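Local atomic coordinates of CRS2 (Zea mays, PDB entry 1RYB), a protein that is required for the splicing of group IIB introns in chloroplasts, working in complexes with CAF1 or CAF2, and lacks peptidyl-tRNA hydrolase activity despite belonging to that family. Residues R34-G38 with L104-D108. Coordinates in Å, arbitrary orientation, origin at the centre of the assembly. Residues are numbered along the deposited sequence.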
loop_
_atom_site.group_PDB
_atom_site.type_symbol
_atom_site.label_atom_id
_atom_site.label_comp_id
_atom_site.label_asym_id
_atom_site.label_seq_id
_atom_site.Cartn_x
_atom_site.Cartn_y
_atom_site.Cartn_z
ATOM N N ARG A 34 -2.898 -6.224 11.084
ATOM C CA ARG A 34 -3.535 -4.989 10.542
ATOM C C ARG A 34 -2.543 -4.087 9.805
ATOM O O ARG A 34 -2.863 -3.521 8.720
ATOM C CB ARG A 34 -4.223 -4.189 11.634
ATOM C CG ARG A 34 -5.337 -5.019 12.312
ATOM C CD ARG A 34 -6.261 -4.090 13.149
ATOM N NE ARG A 34 -7.436 -4.757 13.774
ATOM C CZ ARG A 34 -7.366 -5.479 14.920
ATOM N NH1 ARG A 34 -6.197 -5.642 15.559
ATOM N NH2 ARG A 34 -8.499 -6.083 15.387
ATOM N N HIS A 35 -1.386 -3.908 10.408
ATOM C CA HIS A 35 -0.349 -3.068 9.790
ATOM C C HIS A 35 0.200 -3.668 8.479
ATOM O O HIS A 35 0.953 -2.997 7.779
ATOM C CB HIS A 35 0.816 -2.925 10.798
ATOM C CG HIS A 35 1.510 -1.563 10.897
ATOM N ND1 HIS A 35 0.891 -0.407 10.570
ATOM C CD2 HIS A 35 2.741 -1.263 11.360
ATOM C CE1 HIS A 35 1.728 0.581 10.801
ATOM N NE2 HIS A 35 2.873 0.080 11.253
ATOM N N ASN A 36 -0.156 -4.897 8.139
ATOM C CA ASN A 36 0.257 -5.507 6.873
ATOM C C ASN A 36 -0.816 -5.493 5.814
ATOM O O ASN A 36 -0.666 -6.108 4.791
ATOM C CB ASN A 36 0.639 -6.979 7.090
ATOM C CG ASN A 36 2.134 -7.097 7.376
ATOM O OD1 ASN A 36 2.766 -6.227 7.984
ATOM N ND2 ASN A 36 2.764 -8.111 6.829
ATOM N N VAL A 37 -1.976 -4.838 6.041
ATOM C CA VAL A 37 -3.014 -4.915 5.057
ATOM C C VAL A 37 -2.583 -4.365 3.706
ATOM O O VAL A 37 -3.142 -4.755 2.715
ATOM C CB VAL A 37 -4.326 -4.285 5.598
ATOM C CG1 VAL A 37 -4.248 -2.761 5.748
ATOM C CG2 VAL A 37 -5.599 -4.716 4.844
ATOM N N GLY A 38 -1.661 -3.413 3.676
ATOM C CA GLY A 38 -1.170 -2.977 2.375
ATOM C C GLY A 38 -0.541 -4.103 1.582
ATOM O O GLY A 38 -0.621 -4.171 0.344
ATOM N N LEU A 104 1.176 4.473 -3.014
ATOM C CA LEU A 104 1.347 3.821 -1.722
ATOM C C LEU A 104 0.034 3.294 -1.216
ATOM O O LEU A 104 -0.955 4.005 -1.197
ATOM C CB LEU A 104 1.948 4.736 -0.593
ATOM C CG LEU A 104 3.447 4.684 -0.506
ATOM C CD1 LEU A 104 3.928 3.404 0.141
ATOM C CD2 LEU A 104 4.098 4.924 -1.888
ATOM N N ILE A 105 0.048 2.048 -0.718
ATOM C CA ILE A 105 -1.134 1.377 -0.163
ATOM C C ILE A 105 -0.854 0.994 1.294
ATOM O O ILE A 105 0.117 0.274 1.547
ATOM C CB ILE A 105 -1.522 0.156 -1.049
ATOM C CG1 ILE A 105 -1.617 0.619 -2.503
ATOM C CG2 ILE A 105 -2.880 -0.435 -0.557
ATOM C CD1 ILE A 105 -2.275 -0.475 -3.375
ATOM N N TYR A 106 -1.720 1.395 2.240
ATOM C CA TYR A 106 -1.359 1.141 3.662
ATOM C C TYR A 106 -2.567 1.241 4.579
ATOM O O TYR A 106 -3.633 1.630 4.137
ATOM C CB TYR A 106 -0.293 2.220 4.087
ATOM C CG TYR A 106 -0.939 3.635 4.058
ATOM C CD1 TYR A 106 -1.541 4.172 5.196
ATOM C CD2 TYR A 106 -1.100 4.366 2.885
ATOM C CE1 TYR A 106 -2.131 5.433 5.167
ATOM C CE2 TYR A 106 -1.847 5.554 2.793
ATOM C CZ TYR A 106 -2.306 6.128 3.975
ATOM O OH TYR A 106 -3.028 7.327 3.975
ATOM N N ASP A 107 -2.395 0.796 5.814
ATOM C CA ASP A 107 -3.495 0.806 6.852
ATOM C C ASP A 107 -3.709 2.201 7.379
ATOM O O ASP A 107 -2.753 2.912 7.681
ATOM C CB ASP A 107 -3.131 -0.101 8.036
ATOM C CG ASP A 107 -1.720 0.147 8.473
ATOM O OD1 ASP A 107 -0.735 0.185 7.721
ATOM O OD2 ASP A 107 -1.636 0.384 9.725
ATOM N N ASP A 108 -4.935 2.604 7.540
ATOM C CA ASP A 108 -5.148 3.979 8.038
ATOM C C ASP A 108 -6.119 3.954 9.214
ATOM O O ASP A 108 -7.267 3.515 9.099
ATOM C CB ASP A 108 -5.611 4.867 6.918
ATOM C CG ASP A 108 -5.850 6.283 7.298
ATOM O OD1 ASP A 108 -6.021 6.641 8.444
ATOM O OD2 ASP A 108 -5.993 7.048 6.246
HETATM O O HOH W 1 -0.248 -1.615 5.437
#
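A His-carboxylate hydrogen bond, matching by similarity the active site of peptidyl-tRNA hydrolases, is present here in a protein without that activity: His35 ND1 donates to Asp107 OD2 (2.8 Å, 162° at the hydrogen). In relatives of this alpha/beta fold, His35 corresponds to the proton acceptor and Asp107 to the residue stabilising its basic form. Imidazole suits such a place because it has two ring nitrogens: with ND1 giving its proton to the carboxylate, NE2 could act as base in an active relative. Asn82 and Asn128, probable tRNA-binding positions, lie close by.

The pair forms where the 3-10 turn 34-36 leads into helix 37-48, beside the end of strand 102-108. Asp107 points toward the turn, its CB 3.7 Å from CG1 of beta-branched Val37, which gives the acid a nonpolar flank; Val37 also touches Ile148 of strand 145-149. Asp107 OD1 is hydrogen-bonded to His127. Gly38 suits its place because a CB would clash with Ile105 O: the Gly38 CA to Tyr106 CA distance is only 4.3 Å, with a CA-H...O contact from Gly38 CA to Ile105 O (3.6 Å). A water completes the join, bridging Gly38 N and Asp107 OD1, each at 2.9 Å.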